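Local coordinates for protein fructosyl amine:oxygen oxidoreductase (Neosartorya fumigata, PDB 4WCT) that probably oxidises fructosyl amines (Amadori products) with the help of a bound FAD and molecular oxygen, so freeing the amine from its sugar, at residues P63-N68 and K183-A188; W178-K183 and P289-H294; L211-G216 and S244-K249; G220-T223 and R227-K230. All blocks are in the same frame, centred on the assembly; numbering follows the deposited sequence.

Contact 1: P63-N68 and K183-A188. With FAD (flavin-adenine dinucleotide), chain C.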
# COMPACT_ATOMS: atom_id res chain seq x y z
N PRO A 63 12.37 6.51 2.48
CA PRO A 63 11.67 7.51 1.66
C PRO A 63 10.91 6.92 0.48
O PRO A 63 9.95 7.53 -0.00
CB PRO A 63 12.80 8.40 1.14
CG PRO A 63 13.90 8.23 2.15
CD PRO A 63 13.81 6.75 2.50
N ILE A 64 11.32 5.74 0.04
CA ILE A 64 10.57 5.07 -1.06
C ILE A 64 9.55 3.99 -0.62
O ILE A 64 8.86 3.40 -1.47
CB ILE A 64 11.52 4.48 -2.12
CG1 ILE A 64 12.26 3.25 -1.57
CG2 ILE A 64 12.44 5.56 -2.64
CD1 ILE A 64 13.12 2.56 -2.61
N ALA A 65 9.37 3.77 0.68
CA ALA A 65 8.38 2.81 1.12
C ALA A 65 7.01 3.43 0.91
O ALA A 65 6.76 4.57 1.33
CB ALA A 65 8.57 2.44 2.58
N ALA A 66 6.12 2.65 0.31
CA ALA A 66 4.71 3.08 0.15
C ALA A 66 4.06 3.23 1.52
O ALA A 66 3.21 4.10 1.70
CB ALA A 66 3.93 2.11 -0.71
N GLY A 67 4.55 2.47 2.50
CA GLY A 67 4.06 2.62 3.88
C GLY A 67 4.54 3.86 4.60
O GLY A 67 4.08 4.15 5.70
N ASN A 68 5.47 4.62 4.02
CA ASN A 68 5.97 5.82 4.69
C ASN A 68 5.08 7.00 4.36
O ASN A 68 5.36 7.75 3.42
CB ASN A 68 7.41 6.10 4.30
CG ASN A 68 8.01 7.26 5.05
OD1 ASN A 68 7.34 7.94 5.82
ND2 ASN A 68 9.24 7.59 4.70
N LYS A 183 4.30 6.08 11.49
CA LYS A 183 4.59 5.80 12.91
C LYS A 183 4.41 4.34 13.29
O LYS A 183 5.20 3.80 14.10
CB LYS A 183 3.76 6.69 13.84
CG LYS A 183 4.27 8.10 13.91
CD LYS A 183 3.46 8.97 14.85
CE LYS A 183 3.99 10.38 14.77
NZ LYS A 183 3.38 11.22 15.82
N ALA A 184 3.46 3.66 12.65
CA ALA A 184 3.25 2.26 12.95
C ALA A 184 4.40 1.41 12.40
O ALA A 184 4.86 0.48 13.02
CB ALA A 184 1.93 1.80 12.39
N MET A 185 4.92 1.78 11.24
CA MET A 185 6.07 1.08 10.66
C MET A 185 7.32 1.29 11.53
O MET A 185 8.05 0.35 11.83
CB MET A 185 6.31 1.55 9.21
CG MET A 185 7.50 0.89 8.58
SD MET A 185 7.56 1.29 6.80
CE MET A 185 7.58 3.05 6.85
N ILE A 186 7.52 2.52 11.99
CA ILE A 186 8.62 2.85 12.91
C ILE A 186 8.48 2.07 14.22
O ILE A 186 9.46 1.54 14.77
CB ILE A 186 8.67 4.35 13.19
CG1 ILE A 186 9.10 5.12 11.91
CG2 ILE A 186 9.63 4.64 14.33
CD1 ILE A 186 8.99 6.63 11.99
N SER A 187 7.26 1.97 14.70
CA SER A 187 6.96 1.20 15.91
C SER A 187 7.33 -0.26 15.73
O SER A 187 7.98 -0.86 16.61
CB SER A 187 5.48 1.37 16.30
OG SER A 187 5.13 0.64 17.47
N ALA A 188 6.98 -0.85 14.59
CA ALA A 188 7.31 -2.24 14.32
C ALA A 188 8.82 -2.48 14.23
O ALA A 188 9.36 -3.43 14.79
CB ALA A 188 6.58 -2.71 13.09
PA FAD C . 6.93 -0.75 0.84
O1A FAD C . 6.20 -0.28 2.06
O2A FAD C . 7.09 0.15 -0.35
O5B FAD C . 8.35 -1.21 1.33
C5B FAD C . 9.31 -1.71 0.39
C4B FAD C . 10.70 -1.56 1.00
O4B FAD C . 11.67 -2.26 0.17
C3B FAD C . 11.17 -0.11 1.13
O3B FAD C . 11.55 0.22 2.48
C2B FAD C . 12.38 -0.04 0.19
O2B FAD C . 13.38 0.91 0.54
C1B FAD C . 12.85 -1.50 0.18
N9A FAD C . 13.64 -1.81 -1.04
C8A FAD C . 13.45 -1.36 -2.29
N7A FAD C . 14.41 -1.81 -3.12
C5A FAD C . 15.18 -2.65 -2.37
C6A FAD C . 16.40 -3.41 -2.61
N6A FAD C . 16.97 -3.44 -3.83
N1A FAD C . 16.94 -4.05 -1.55
C2A FAD C . 16.40 -4.05 -0.32
N3A FAD C . 15.30 -3.34 -0.03
C4A FAD C . 14.68 -2.64 -1.01
N1 FAD C . -2.78 0.63 1.18
C2 FAD C . -3.80 0.57 2.11
O2 FAD C . -3.93 -0.48 2.74
N3 FAD C . -4.54 1.64 2.40
C4 FAD C . -4.44 2.80 1.71
O4 FAD C . -5.13 3.83 1.94
C4X FAD C . -3.40 2.92 0.70
N5 FAD C . -3.25 4.08 -0.00
C5X FAD C . -2.12 4.23 -0.76
C6 FAD C . -1.79 5.47 -1.31
C7 FAD C . -0.70 5.58 -2.15
C7M FAD C . -0.33 6.93 -2.67
C8 FAD C . 0.14 4.41 -2.40
C8M FAD C . 1.35 4.47 -3.26
C9 FAD C . -0.11 3.21 -1.78
C9A FAD C . -1.24 3.06 -1.01
N10 FAD C . -1.56 1.82 -0.45
C10 FAD C . -2.58 1.76 0.49
C1' FAD C . -0.82 0.59 -0.69
C2' FAD C . 0.23 0.31 0.38
O2' FAD C . 0.96 1.51 0.57
C3' FAD C . 1.15 -0.82 -0.12
O3' FAD C . 0.36 -1.90 -0.63
C4' FAD C . 2.09 -1.32 0.98
O4' FAD C . 2.64 -0.20 1.68
C5' FAD C . 3.21 -2.10 0.32
O5' FAD C . 4.07 -2.61 1.34
P FAD C . 5.47 -3.28 0.93
O1P FAD C . 6.17 -3.69 2.20
O2P FAD C . 5.17 -4.30 -0.15
O3P FAD C . 6.27 -2.07 0.25
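The peptide between Gly67 and Asn68 turns one face to Met185, whose methyl CE lies over it, 3.8 Å from Gly67 O, while the CB of Ala181 touches Gly67 O. This peptide ends a type I beta turn, Ala65 to Asn68, in the FAD-binding domain of a probable Rossmann-type oxidoreductase, and the turn wedges between helix 181-194 and the cofactor. Asn68 N closes it on Ala65 O at 3.0 Å. Met185 suits the gap because its chain is long, slim and apolar: CG leaves anti to the backbone N (chi1 178°), and a bend at chi3 (57°) brings CE round onto the turn, where it also meets Asn68 CB at 4.0 Å. Gly67 has no side chain on the side toward Met185, so the sulfur and methyl lie against bare backbone. The N-H groups of the two preceding peptides face the FAD phosphate. Ala66 N gives FAD O2A a nearly straight bond of 2.8 Å (169°), and Gly67 N reaches FAD O1A at 3.2 Å, so two main-chain amides grip two oxygens of one phosphate. Arg356 NH2 binds the carbonyl oxygens of Ala65 and Asn68, while Asn68 ND2 returns to Ser62 O. Small alanines let the backbone come this close; Ile64, before them, lays its CG1 3.3 Å from the ribose oxygen O2B of FAD.

Contact 2: W178-K183 and P289-H294; sequences WIHAKK and PDEDKH
Lys183 reaches from the start of helix 181-194 to two acids of the 289-294 loop, and these ionic bonds carry the contact. Its NZ binds Asp292 OD2 at 2.8 Å, using the syn lone pair of that oxygen, and makes a weak bond to Glu291 OE2 at 3.2 Å, still part of the salt-bridge network. An extended lysine is the right length here: beyond CG the chain runs straight towards the acids, which come from the opposite direction. Glu291 gets there from a tight start, its CG placed between the backbone N and the carbonyl carbon (chi1 63°).

A second layer is bridged by water. Water 1 donates to both Asp290 OD2 and Asp292 OD2, and lies in plane at the edge of the His180 ring, 2.9 Å from NE2. Packing round the imidazole completes this layer: Lys183 CG sits over one face of it, 3.4 Å above its plane, and Glu291 OE2 comes obliquely to 3.7 Å from His180 CD2.

Within each segment, hydrogen bonds fix these groups. Lys183 N reaches His180 ND1 from a position tilted 33° out of the ring plane. In the 289-294 loop, Lys293 N (2.9 Å) and Asp292 N both meet Asp290 OD2 from one face of its carboxylate, while Asp290 OD1 takes Glu295 N. The result is a histidine N-cap at a strand-to-helix junction, joined by a salt-bridge network to an Asx turn in the loop that links antiparallel strands 284-287 and 295-310.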
# COMPACT_ATOMS: atom_id res chain seq x y z
N TRP A 178 -8.52 5.33 9.62
CA TRP A 178 -7.21 5.54 9.09
C TRP A 178 -6.12 5.12 10.06
O TRP A 178 -6.34 4.98 11.29
CB TRP A 178 -7.03 7.00 8.68
CG TRP A 178 -7.10 8.00 9.82
CD1 TRP A 178 -8.19 8.70 10.23
CD2 TRP A 178 -5.99 8.56 10.53
NE1 TRP A 178 -7.85 9.58 11.22
CE2 TRP A 178 -6.50 9.49 11.46
CE3 TRP A 178 -4.62 8.30 10.53
CZ2 TRP A 178 -5.68 10.23 12.32
CZ3 TRP A 178 -3.81 8.99 11.45
CH2 TRP A 178 -4.33 9.97 12.29
N ILE A 179 -4.95 4.85 9.50
CA ILE A 179 -3.80 4.45 10.28
C ILE A 179 -2.64 5.41 10.05
O ILE A 179 -2.44 5.92 8.94
CB ILE A 179 -3.38 3.00 9.95
CG1 ILE A 179 -3.17 2.83 8.45
CG2 ILE A 179 -4.47 2.04 10.43
CD1 ILE A 179 -2.23 1.71 8.08
N HIS A 180 -1.86 5.65 11.10
CA HIS A 180 -0.65 6.41 10.94
C HIS A 180 0.45 5.48 10.48
O HIS A 180 1.15 4.88 11.30
CB HIS A 180 -0.25 7.12 12.22
CG HIS A 180 0.69 8.26 12.00
ND1 HIS A 180 1.86 8.14 11.27
CD2 HIS A 180 0.57 9.57 12.30
CE1 HIS A 180 2.43 9.32 11.17
NE2 HIS A 180 1.68 10.21 11.81
N ALA A 181 0.52 5.27 9.18
CA ALA A 181 1.33 4.15 8.64
C ALA A 181 2.81 4.35 8.97
O ALA A 181 3.51 3.38 9.34
CB ALA A 181 1.14 4.02 7.12
N LYS A 182 3.27 5.59 8.86
CA LYS A 182 4.67 5.90 9.10
C LYS A 182 5.07 5.57 10.53
O LYS A 182 6.04 4.83 10.78
CB LYS A 182 4.93 7.36 8.82
CG LYS A 182 6.36 7.79 9.06
CD LYS A 182 6.51 9.25 8.71
CE LYS A 182 7.96 9.70 8.74
NZ LYS A 182 8.03 11.08 8.17
N LYS A 183 4.30 6.08 11.49
CA LYS A 183 4.59 5.80 12.91
C LYS A 183 4.41 4.34 13.29
O LYS A 183 5.20 3.80 14.10
CB LYS A 183 3.76 6.69 13.84
CG LYS A 183 4.27 8.10 13.91
CD LYS A 183 3.46 8.97 14.85
CE LYS A 183 3.99 10.38 14.77
NZ LYS A 183 3.38 11.22 15.82
N PRO A 289 -5.80 16.15 9.18
CA PRO A 289 -4.45 16.70 9.33
C PRO A 289 -3.63 15.97 10.39
O PRO A 289 -4.17 15.55 11.43
CB PRO A 289 -4.72 18.12 9.77
CG PRO A 289 -6.08 18.43 9.19
CD PRO A 289 -6.85 17.17 9.29
N ASP A 290 -2.33 15.79 10.14
CA ASP A 290 -1.52 15.02 11.09
C ASP A 290 -1.25 15.81 12.36
O ASP A 290 -1.28 17.04 12.37
CB ASP A 290 -0.21 14.50 10.46
CG ASP A 290 0.87 15.54 10.44
OD1 ASP A 290 0.76 16.43 9.59
OD2 ASP A 290 1.85 15.44 11.25
N GLU A 291 -0.94 15.09 13.42
CA GLU A 291 -0.81 15.70 14.74
C GLU A 291 0.45 16.55 14.87
O GLU A 291 0.49 17.47 15.68
CB GLU A 291 -0.83 14.61 15.82
CG GLU A 291 0.34 13.65 15.71
CD GLU A 291 0.03 12.27 16.27
OE1 GLU A 291 -0.48 12.20 17.41
OE2 GLU A 291 0.23 11.26 15.55
N ASP A 292 1.48 16.24 14.09
CA ASP A 292 2.78 16.90 14.26
C ASP A 292 2.95 18.13 13.39
O ASP A 292 3.42 19.16 13.87
CB ASP A 292 3.93 15.94 13.98
CG ASP A 292 3.99 14.81 14.99
OD1 ASP A 292 3.82 15.07 16.20
OD2 ASP A 292 3.89 13.65 14.55
N LYS A 293 2.61 18.05 12.11
CA LYS A 293 2.78 19.20 11.22
C LYS A 293 1.48 19.84 10.76
O LYS A 293 1.50 20.81 10.01
CB LYS A 293 3.57 18.81 9.97
CG LYS A 293 4.97 18.30 10.25
CD LYS A 293 5.76 18.22 8.96
CE LYS A 293 7.16 17.71 9.17
NZ LYS A 293 7.94 17.83 7.90
N HIS A 294 0.36 19.27 11.18
CA HIS A 294 -0.97 19.76 10.79
C HIS A 294 -1.15 19.83 9.28
O HIS A 294 -1.79 20.73 8.74
CB HIS A 294 -1.22 21.14 11.37
CG HIS A 294 -1.26 21.15 12.86
ND1 HIS A 294 -1.11 22.31 13.59
CD2 HIS A 294 -1.43 20.15 13.76
CE1 HIS A 294 -1.29 22.04 14.87
NE2 HIS A 294 -1.35 20.72 15.01
O HOH W 1 2.55 12.99 12.14

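Contact 3: L211-G216 and S244-K249; sequences LVYEDG and SLLDFK
The carbonyl oxygen of Leu245 packs 3.6 Å from Leu211 CG; here the loop after strand 233-236 of the FAD-binding sheet meets strand 208-214, an edge of a three-stranded antiparallel sheet. No direct hydrogen bond crosses, so waters fill in. Water 2 accepts from Leu211 N and donates to Leu245 O at 2.8 Å, and water 3, lying in the Tyr213 ring plane near OH, donates to the same oxygen. The Leu245 side chain itself touches FAD and Leu236. Next, Leu246 goes inward, with CG anti to the backbone N (chi1 177°). Its CD1 meets two partners, Leu211 CD1 at 4.1 Å and Tyr213 OH at 3.7 Å, the tyrosine crossing it at about a right angle. The other branch, CD2, lies over one face of the Phe248 ring, off centre, 3.7 Å above its plane. Asp247 has two cationic partners, Arg314 through OD1 and Lys249 NZ through OD2. Phe248 buries its ring against Leu236, Val381 and Val383, an apolar bed for it. At the end of the segment an Asx turn closes, as Lys249 N meets Asp247 OD1 at 2.9 Å from 45° above the carboxylate plane.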
# COMPACT_ATOMS: atom_id res chain seq x y z
N LEU A 211 19.77 -11.61 -6.02
CA LEU A 211 19.71 -12.83 -5.24
C LEU A 211 20.90 -13.70 -5.63
O LEU A 211 21.44 -13.55 -6.73
CB LEU A 211 18.42 -13.60 -5.50
CG LEU A 211 17.10 -12.86 -5.19
CD1 LEU A 211 15.90 -13.73 -5.51
CD2 LEU A 211 17.08 -12.43 -3.73
N VAL A 212 21.32 -14.53 -4.70
CA VAL A 212 22.47 -15.42 -4.87
C VAL A 212 21.99 -16.87 -4.89
O VAL A 212 21.16 -17.28 -4.08
CB VAL A 212 23.51 -15.18 -3.77
CG1 VAL A 212 24.73 -16.08 -3.96
CG2 VAL A 212 23.93 -13.73 -3.76
N TYR A 213 22.41 -17.62 -5.91
CA TYR A 213 21.93 -18.99 -6.12
C TYR A 213 23.05 -20.00 -6.02
O TYR A 213 24.18 -19.69 -6.37
CB TYR A 213 21.30 -19.12 -7.50
CG TYR A 213 20.05 -18.32 -7.67
CD1 TYR A 213 20.10 -17.01 -8.14
CD2 TYR A 213 18.80 -18.91 -7.51
CE1 TYR A 213 18.95 -16.25 -8.31
CE2 TYR A 213 17.64 -18.18 -7.79
CZ TYR A 213 17.74 -16.84 -8.12
OH TYR A 213 16.58 -16.11 -8.33
N GLU A 214 22.74 -21.16 -5.48
CA GLU A 214 23.64 -22.32 -5.51
C GLU A 214 22.81 -23.57 -5.65
O GLU A 214 21.82 -23.73 -4.93
CB GLU A 214 24.47 -22.40 -4.24
CG GLU A 214 25.62 -21.40 -4.23
CD GLU A 214 26.35 -21.36 -2.90
OE1 GLU A 214 26.18 -22.31 -2.10
OE2 GLU A 214 27.06 -20.36 -2.65
N ASP A 215 23.18 -24.43 -6.60
CA ASP A 215 22.45 -25.68 -6.81
C ASP A 215 20.95 -25.47 -7.05
O ASP A 215 20.13 -26.21 -6.52
CB ASP A 215 22.64 -26.61 -5.61
CG ASP A 215 24.05 -27.15 -5.50
OD1 ASP A 215 24.77 -27.17 -6.52
OD2 ASP A 215 24.46 -27.54 -4.39
N GLY A 216 20.62 -24.37 -7.72
CA GLY A 216 19.27 -24.12 -8.17
C GLY A 216 18.36 -23.54 -7.10
O GLY A 216 17.15 -23.44 -7.30
N SER A 244 12.72 -5.97 -9.76
CA SER A 244 14.04 -5.96 -10.40
C SER A 244 14.98 -7.06 -9.88
O SER A 244 16.03 -7.31 -10.49
CB SER A 244 14.69 -4.59 -10.22
OG SER A 244 15.11 -4.43 -8.88
N LEU A 245 14.56 -7.80 -8.85
CA LEU A 245 15.44 -8.74 -8.15
C LEU A 245 15.11 -10.19 -8.43
O LEU A 245 15.87 -11.08 -8.07
CB LEU A 245 15.36 -8.50 -6.63
CG LEU A 245 15.89 -7.15 -6.18
CD1 LEU A 245 15.71 -7.04 -4.69
CD2 LEU A 245 17.36 -6.97 -6.55
N LEU A 246 13.98 -10.43 -9.07
CA LEU A 246 13.54 -11.77 -9.44
C LEU A 246 12.71 -11.63 -10.70
O LEU A 246 12.00 -10.64 -10.86
CB LEU A 246 12.69 -12.36 -8.32
CG LEU A 246 12.07 -13.73 -8.54
CD1 LEU A 246 13.17 -14.78 -8.38
CD2 LEU A 246 10.93 -13.97 -7.57
N ASP A 247 12.72 -12.66 -11.54
CA ASP A 247 11.78 -12.73 -12.65
C ASP A 247 10.41 -13.22 -12.18
O ASP A 247 10.22 -14.38 -11.89
CB ASP A 247 12.32 -13.63 -13.77
CG ASP A 247 11.43 -13.63 -15.00
OD1 ASP A 247 10.38 -12.93 -15.03
OD2 ASP A 247 11.74 -14.42 -15.94
N PHE A 248 9.51 -12.26 -11.95
CA PHE A 248 8.18 -12.57 -11.48
C PHE A 248 7.24 -13.00 -12.60
O PHE A 248 6.04 -13.24 -12.36
CB PHE A 248 7.60 -11.36 -10.75
CG PHE A 248 8.01 -11.27 -9.32
CD1 PHE A 248 7.32 -11.97 -8.36
CD2 PHE A 248 9.10 -10.51 -8.94
CE1 PHE A 248 7.67 -11.88 -7.03
CE2 PHE A 248 9.47 -10.44 -7.61
CZ PHE A 248 8.74 -11.13 -6.66
N LYS A 249 7.76 -13.15 -13.82
CA LYS A 249 6.97 -13.70 -14.94
C LYS A 249 5.72 -12.85 -15.16
O LYS A 249 4.62 -13.37 -15.36
CB LYS A 249 6.60 -15.16 -14.65
CG LYS A 249 7.82 -16.04 -14.41
CD LYS A 249 8.73 -16.07 -15.62
CE LYS A 249 9.84 -17.10 -15.47
NZ LYS A 249 10.97 -16.87 -16.40
O HOH W 2 18.61 -11.19 -8.77
O HOH W 3 16.76 -13.83 -9.27

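Contact 4: G220-T223 and R227-K230; sequences GART and RVHK
Thr223 and His229 lock the hairpin of strands 217-223 and 228-230 with a side-chain bond: His229 NE2 donates to Thr223 OG1 at 2.8 Å, the oxygen only 3° out of the ring plane. The torsions of both residues make this possible. His229 sends CG anti to its carbonyl carbon (chi1 -51°) and leans the imidazole along the strand, so that its CD2 edge also lies 3.4 Å from Ala221 O. Thr223 holds OG1 between its backbone N and carbonyl carbon (chi1 45°), and its methyl CG2 rests 3.6 Å from His229 NE2. Ala221 and His229, a hydrogen-bonded pair, project to the face that packs on strand 28-31, where a small alanine fits beneath the sheet. Arg222 and Val228 take the other face: the extended arginine brings CG to 4.3 Å from Val228 CG2, and both lie on Val212. Backbone bonds join Ala221 and His229 in both directions, and Thr223 N reaches Arg227 O at 2.9 Å. Gly220 adopts backbone angles that a side chain would obstruct, and its CA comes 3.1 Å from His229 O. Because His229 donates through NE2, the Thr223 hydroxyl can then give its proton to Asp225 OD1, as a carboxylate would be expected to accept; OD1 also takes Arg227 N. Imidazole, hydroxyl and carboxylate are thus joined in a short chain of hydrogen bonds at the turn end of the hairpin.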
# COMPACT_ATOMS: atom_id res chain seq x y z
N GLY A 220 20.92 -16.50 -0.53
CA GLY A 220 21.03 -15.20 0.10
C GLY A 220 21.02 -14.11 -0.94
O GLY A 220 20.36 -14.24 -1.95
N ALA A 221 21.59 -12.97 -0.57
CA ALA A 221 21.47 -11.73 -1.32
C ALA A 221 22.81 -11.01 -1.41
O ALA A 221 23.60 -11.03 -0.49
CB ALA A 221 20.47 -10.81 -0.63
N ARG A 222 23.05 -10.36 -2.54
CA ARG A 222 24.28 -9.60 -2.78
C ARG A 222 23.93 -8.13 -2.79
O ARG A 222 22.98 -7.72 -3.48
CB ARG A 222 24.84 -9.98 -4.16
CG ARG A 222 26.17 -9.32 -4.49
CD ARG A 222 26.55 -9.50 -5.95
NE ARG A 222 27.80 -8.82 -6.26
CZ ARG A 222 28.94 -9.44 -6.55
NH1 ARG A 222 28.97 -10.75 -6.74
NH2 ARG A 222 30.02 -8.73 -6.84
N THR A 223 24.61 -7.35 -1.96
CA THR A 223 24.41 -5.93 -1.94
C THR A 223 25.37 -5.15 -2.83
O THR A 223 26.30 -5.73 -3.42
CB THR A 223 24.41 -5.41 -0.48
OG1 THR A 223 25.51 -5.99 0.25
CG2 THR A 223 23.12 -5.83 0.21
N ARG A 227 29.09 -7.30 -1.16
CA ARG A 227 28.95 -8.30 -0.10
C ARG A 227 27.85 -9.28 -0.37
O ARG A 227 26.72 -8.90 -0.74
CB ARG A 227 28.77 -7.64 1.26
CG ARG A 227 29.96 -6.75 1.61
CD ARG A 227 30.13 -6.55 3.12
NE ARG A 227 31.35 -5.79 3.38
CZ ARG A 227 31.52 -4.94 4.39
NH1 ARG A 227 30.56 -4.74 5.29
NH2 ARG A 227 32.68 -4.30 4.51
N VAL A 228 28.15 -10.55 -0.10
CA VAL A 228 27.16 -11.61 -0.18
C VAL A 228 26.70 -11.98 1.22
O VAL A 228 27.50 -12.23 2.10
CB VAL A 228 27.73 -12.85 -0.92
CG1 VAL A 228 26.72 -13.99 -0.85
CG2 VAL A 228 28.08 -12.50 -2.36
N HIS A 229 25.40 -11.83 1.47
CA HIS A 229 24.76 -12.17 2.73
C HIS A 229 24.05 -13.50 2.59
O HIS A 229 23.16 -13.66 1.77
CB HIS A 229 23.74 -11.07 3.08
CG HIS A 229 24.30 -9.69 3.02
ND1 HIS A 229 24.78 -9.02 4.13
CD2 HIS A 229 24.53 -8.87 1.97
CE1 HIS A 229 25.19 -7.82 3.77
NE2 HIS A 229 25.15 -7.75 2.46
N LYS A 230 24.52 -14.50 3.33
CA LYS A 230 23.98 -15.84 3.20
C LYS A 230 22.97 -16.11 4.30
O LYS A 230 23.14 -15.68 5.45
CB LYS A 230 25.10 -16.89 3.27
CG LYS A 230 26.14 -16.75 2.16
CD LYS A 230 25.82 -17.66 0.99
CE LYS A 230 27.04 -17.86 0.10
NZ LYS A 230 27.54 -19.27 0.15

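From the N terminus, the loop after strand 52-56 opens contact 1, which closes more than a hundred residues later on helix 181-194. Contact 2 starts on the end of strand 176-179 and the first turn of that helix, so the two cross in sequence and share Lys183; contact 2 then ends at the loop before strand 295-310, tying the helix to the large mixed sheet. Within its span, strand 208-214 opens contact 3, which closes at 244-249, bringing the small antiparallel sheet to the loop after strand 233-236. Contact 4, the hairpin of that sheet, falls inside contact 3 and touches it through Val212 with Gly220 and Glu214 with Lys230.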